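Local coordinates for protein mitochondrial enolase superfamily member 1 (Homo sapiens, PDB 4A35) that catalyses the magnesium-dependent dehydration of L-fuconate to 2-keto-3-deoxy-L-fuconate, a step in the breakdown of L-fucose, at residues P134-K137 against L138-M142; M401-A405 against S406-P410. All blocks are in the same frame, centred on the assembly; numbering follows the deposited sequence.

How the contacts relate
Two local contacts illustrate how one chain solves short-range packing in a helix and in a hairpin. Contact 1, a full turn and more of helix 135-141, is largely buried, its apolar side set between other helices and its one ion pair at the less covered side. Contact 2 joins strands 401-402 and 406-408 at the edge of a small sheet and is partly buried: Y407 faces inward, whereas M401 and R404 are exposed. Contact 1 combines apolar pairs four residues apart with a salt bridge; contact 2 relies on cross-strand backbone bonds and a CH-pi contact. The two touch just past the hairpin, where W136 NE1 probably donates to P410 O, 2.9 Å away.

Contact 1 (P134-K137 against L138-M142); sequences PVWK and LLVDM
V135 and L139, W136 and V140, and K137 and D141 form three i to i+4 pairs in one short helix, and they differ sharply in character. Backbone bonds run beneath all of them: L138, L139, V140 and D141 each donate N-H to the carbonyl four residues back, beginning with P134, the N-cap residue. On the packed side, V135 sets CG1 anti to its backbone N (chi1 159°), which brings that methyl alongside L139 CD1 at 3.9 Å, the two running out of the helix together. V140 makes a similar approach to the indole next door: its CG2 comes in at the ring's edge, near the ring plane, 4.0 Å from W136 CE3. One face of the indole is overlain by K137 CB, displaced toward the ring's rim. The polar side has another style. From a start with CG anti to the backbone N, the lysine chain bends at chi2 (57°), runs out in front of the D141 carboxylate, obliquely to it, and sets K137 NZ 2.8 Å from D141 OD1. The salt bridge uses the syn side of that oxygen, with the ammonium 20° out of the carboxylate plane. K133 also pairs with D141 OD2 and E180 with K137 NZ, so each charge has two opposite partners, which would probably favour the ionised forms. The apolar side, by contrast, is enclosed by its neighbours. V135 and L139 fit between helix 110-131 of the N-terminal domain and helix 362-377 of the barrel region, while W136 and V140 reach helix 362-377 and helix 176-186.

Contact 2 (M401-A405 against S406-P410); sequences MIQRA and SYMPP
M401 and M408 are joined by a nearly straight backbone bond, M408 N to M401 O at 2.8 Å. Nearer the turn Q403 N reaches S406 O at 2.9 Å, with the return bond from S406 N to Q403 O weak. Between these bonds, I402 and Y407 form an antiparallel non-hydrogen-bonded pair. At the far end the strands part enough for a water to intervene: water 1 accepts from M401 N at 2.7 Å and lies 2.6 Å from M408 O. I402 and Y407 point to the same face of the sheet, and the isoleucine folds back (chi2 -69°) until CD1 sits over the centre of the tyrosine ring, 3.9 Å from its centroid and 9° off the normal, a CH-pi contact. This is a beta hairpin with a two-residue turn, R404-A405, both left-handed, which resembles a type I' turn, although A405 departs from the ideal. It supplies the edge of a small mixed sheet in which strand 406-408 pairs with strand 188-192 and strand 401-402 is outermost. On the other face M408, bent at chi2 and chi3, curls its thioether toward Q403, and the two side chains cross with M408 CG 3.6 Å from Q403 CB; the glutamine has two conformers, so its outer atoms carry less weight. Beside the turn, S406 OG lies 3.1 Å from R404 O. Y407 OH is hydrogen-bonded to the carbonyl oxygen of E387, and the Y407 side chain comes within about 4 Å of that of A357; both residues probably bind substrate, as in relatives, so the tyrosine probably lies beside the pocket.

Contact 1 (P134-K137 against L138-M142)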
loop_
_atom_site.group_PDB
_atom_site.type_symbol
_atom_site.label_atom_id
_atom_site.label_comp_id
_atom_site.label_asym_id
_atom_site.label_seq_id
_atom_site.Cartn_x
_atom_site.Cartn_y
_atom_site.Cartn_z
ATOM N N PRO A 134 31.667 3.750 -3.925
ATOM C CA PRO A 134 30.480 3.630 -3.049
ATOM C C PRO A 134 29.294 4.296 -3.779
ATOM O O PRO A 134 29.510 5.169 -4.648
ATOM C CB PRO A 134 30.865 4.448 -1.798
ATOM C CG PRO A 134 31.990 5.315 -2.221
ATOM C CD PRO A 134 32.643 4.749 -3.420
ATOM N N VAL A 135 28.063 3.858 -3.501
ATOM C CA VAL A 135 26.884 4.405 -4.181
ATOM C C VAL A 135 26.845 5.961 -4.051
ATOM O O VAL A 135 26.514 6.639 -5.036
ATOM C CB VAL A 135 25.566 3.713 -3.702
ATOM C CG1 VAL A 135 24.329 4.582 -3.977
ATOM C CG2 VAL A 135 25.425 2.335 -4.361
ATOM N N TRP A 136 27.121 6.523 -2.864
ATOM C CA TRP A 136 27.060 7.999 -2.744
ATOM C C TRP A 136 27.961 8.697 -3.817
ATOM O O TRP A 136 27.533 9.667 -4.455
ATOM C CB TRP A 136 27.407 8.497 -1.326
ATOM C CG TRP A 136 28.859 8.367 -0.914
ATOM C CD1 TRP A 136 29.410 7.358 -0.178
ATOM C CD2 TRP A 136 29.923 9.307 -1.173
ATOM N NE1 TRP A 136 30.764 7.571 -0.010
ATOM C CE2 TRP A 136 31.101 8.780 -0.578
ATOM C CE3 TRP A 136 30.001 10.533 -1.869
ATOM C CZ2 TRP A 136 32.340 9.434 -0.644
ATOM C CZ3 TRP A 136 31.246 11.183 -1.939
ATOM C CH2 TRP A 136 32.394 10.620 -1.352
ATOM N N LYS A 137 29.143 8.112 -4.093
ATOM C CA LYS A 137 30.126 8.689 -5.005
ATOM C C LYS A 137 29.725 8.449 -6.432
ATOM O O LYS A 137 29.874 9.343 -7.265
ATOM C CB LYS A 137 31.537 8.148 -4.701
ATOM C CG LYS A 137 32.660 8.765 -5.557
ATOM C CD LYS A 137 32.739 10.305 -5.454
ATOM C CE LYS A 137 34.050 10.846 -6.034
ATOM N NZ LYS A 137 33.905 12.298 -6.391
ATOM N N LEU A 138 29.116 7.274 -6.703
ATOM C CA LEU A 138 28.579 6.972 -8.033
ATOM C C LEU A 138 27.546 8.032 -8.397
ATOM O O LEU A 138 27.549 8.547 -9.529
ATOM C CB LEU A 138 27.926 5.556 -8.024
ATOM C CG LEU A 138 27.185 5.131 -9.313
ATOM C CD1 LEU A 138 28.222 4.852 -10.429
ATOM C CD2 LEU A 138 26.281 3.876 -9.042
ATOM N N LEU A 139 26.651 8.357 -7.426
ATOM C CA LEU A 139 25.606 9.361 -7.636
ATOM C C LEU A 139 26.202 10.752 -7.823
ATOM O O LEU A 139 25.829 11.461 -8.778
ATOM C CB LEU A 139 24.624 9.343 -6.452
ATOM C CG LEU A 139 23.743 8.085 -6.383
ATOM C CD1 LEU A 139 22.961 8.055 -5.075
ATOM C CD2 LEU A 139 22.816 8.003 -7.624
ATOM N N VAL A 140 27.092 11.155 -6.900
ATOM C CA VAL A 140 27.802 12.476 -6.977
ATOM C C VAL A 140 28.490 12.684 -8.359
ATOM O O VAL A 140 28.390 13.774 -8.928
ATOM C CB VAL A 140 28.805 12.641 -5.805
ATOM C CG1 VAL A 140 29.862 13.742 -6.066
ATOM C CG2 VAL A 140 28.059 12.895 -4.486
ATOM N N ASP A 141 29.157 11.645 -8.895
ATOM C CA ASP A 141 29.903 11.734 -10.145
ATOM C C ASP A 141 29.052 11.606 -11.394
ATOM O O ASP A 141 29.544 11.897 -12.476
ATOM C CB ASP A 141 31.015 10.674 -10.162
ATOM C CG ASP A 141 32.195 10.984 -9.235
ATOM O OD1 ASP A 141 32.235 12.128 -8.650
ATOM O OD2 ASP A 141 33.099 10.126 -9.129
ATOM N N MET A 142 27.761 11.229 -11.248
ATOM C CA MET A 142 26.864 10.975 -12.363
ATOM C C MET A 142 26.501 12.254 -13.078
ATOM O O MET A 142 26.218 13.278 -12.451
ATOM C CB MET A 142 25.580 10.304 -11.841
ATOM C CG MET A 142 25.035 9.328 -12.775
ATOM S SD MET A 142 23.592 8.491 -12.093
ATOM C CE MET A 142 24.419 7.097 -11.199
#

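Contact 2 (M401-A405 against S406-P410)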
loop_
_atom_site.group_PDB
_atom_site.type_symbol
_atom_site.label_atom_id
_atom_site.label_comp_id
_atom_site.label_asym_id
_atom_site.label_seq_id
_atom_site.Cartn_x
_atom_site.Cartn_y
_atom_site.Cartn_z
ATOM N N MET A 401 30.476 3.749 9.837
ATOM C CA MET A 401 31.564 4.322 10.636
ATOM C C MET A 401 31.096 5.645 11.229
ATOM O O MET A 401 30.951 6.640 10.517
ATOM C CB MET A 401 32.860 4.519 9.801
ATOM C CG MET A 401 33.358 3.255 9.125
ATOM S SD MET A 401 34.177 2.149 10.293
ATOM C CE MET A 401 33.140 0.982 10.316
ATOM N N ILE A 402 30.870 5.648 12.536
ATOM C CA ILE A 402 30.460 6.849 13.272
ATOM C C ILE A 402 31.656 7.474 13.962
ATOM O O ILE A 402 32.369 6.803 14.710
ATOM C CB ILE A 402 29.320 6.566 14.307
ATOM C CG1 ILE A 402 28.092 5.885 13.651
ATOM C CG2 ILE A 402 28.932 7.835 15.183
ATOM C CD1 ILE A 402 27.265 6.846 12.651
ATOM N N GLN A 403 31.865 8.775 13.706
ATOM C CA GLN A 403 32.907 9.575 14.351
ATOM C C GLN A 403 32.254 10.852 14.830
ATOM O O GLN A 403 31.670 11.556 14.017
ATOM C CB GLN A 403 34.079 9.864 13.384
ATOM C CG GLN A 403 35.119 10.825 13.933
ATOM C CD GLN A 403 35.963 11.458 12.851
ATOM O OE1 GLN A 403 36.670 10.782 12.103
ATOM N NE2 GLN A 403 35.940 12.776 12.772
ATOM N N ARG A 404 32.337 11.146 16.139
ATOM C CA ARG A 404 31.760 12.361 16.739
ATOM C C ARG A 404 30.278 12.523 16.333
ATOM O O ARG A 404 29.862 13.574 15.798
ATOM C CB ARG A 404 32.594 13.609 16.338
ATOM C CG ARG A 404 34.053 13.514 16.764
ATOM C CD ARG A 404 34.821 14.728 16.292
ATOM N NE ARG A 404 36.221 14.671 16.699
ATOM C CZ ARG A 404 36.946 15.734 17.028
ATOM N NH1 ARG A 404 36.410 16.951 16.992
ATOM N NH2 ARG A 404 38.214 15.590 17.397
ATOM N N ALA A 405 29.491 11.425 16.512
ATOM C CA ALA A 405 28.048 11.387 16.223
ATOM C C ALA A 405 27.763 11.825 14.750
ATOM O O ALA A 405 26.816 12.571 14.482
ATOM C CB ALA A 405 27.287 12.276 17.210
ATOM N N SER A 406 28.631 11.379 13.829
ATOM C CA SER A 406 28.512 11.693 12.396
ATOM C C SER A 406 28.834 10.481 11.591
ATOM O O SER A 406 29.759 9.732 11.949
ATOM C CB SER A 406 29.419 12.849 11.961
ATOM O OG SER A 406 29.270 13.993 12.784
ATOM N N TYR A 407 28.126 10.339 10.454
ATOM C CA TYR A 407 28.349 9.270 9.484
ATOM C C TYR A 407 29.566 9.597 8.613
ATOM O O TYR A 407 29.474 10.485 7.755
ATOM C CB TYR A 407 27.105 9.115 8.584
ATOM C CG TYR A 407 25.982 8.314 9.200
ATOM C CD1 TYR A 407 25.910 6.932 9.027
ATOM C CD2 TYR A 407 24.965 8.940 9.924
ATOM C CE1 TYR A 407 24.793 6.199 9.461
ATOM C CE2 TYR A 407 23.862 8.214 10.402
ATOM C CZ TYR A 407 23.795 6.842 10.183
ATOM O OH TYR A 407 22.728 6.096 10.624
ATOM N N MET A 408 30.654 8.836 8.756
ATOM C CA MET A 408 31.796 9.047 7.890
ATOM C C MET A 408 31.485 8.371 6.537
ATOM O O MET A 408 30.940 7.249 6.545
ATOM C CB MET A 408 33.078 8.511 8.551
ATOM C CG MET A 408 33.372 9.187 9.872
ATOM S SD MET A 408 33.354 11.007 9.874
ATOM C CE MET A 408 34.777 11.326 8.809
ATOM N N PRO A 409 31.697 9.078 5.402
ATOM C CA PRO A 409 31.326 8.502 4.090
ATOM C C PRO A 409 31.955 7.134 3.812
ATOM O O PRO A 409 33.181 7.001 3.896
ATOM C CB PRO A 409 31.834 9.544 3.078
ATOM C CG PRO A 409 31.911 10.828 3.848
ATOM C CD PRO A 409 32.362 10.392 5.234
ATOM N N PRO A 410 31.145 6.134 3.412
ATOM C CA PRO A 410 31.723 4.811 3.064
ATOM C C PRO A 410 32.834 4.910 2.013
ATOM O O PRO A 410 32.729 5.685 1.058
ATOM C CB PRO A 410 30.519 4.031 2.517
ATOM C CG PRO A 410 29.332 4.626 3.251
ATOM C CD PRO A 410 29.664 6.121 3.345
HETATM O O HOH W 1 29.852 5.159 7.586
#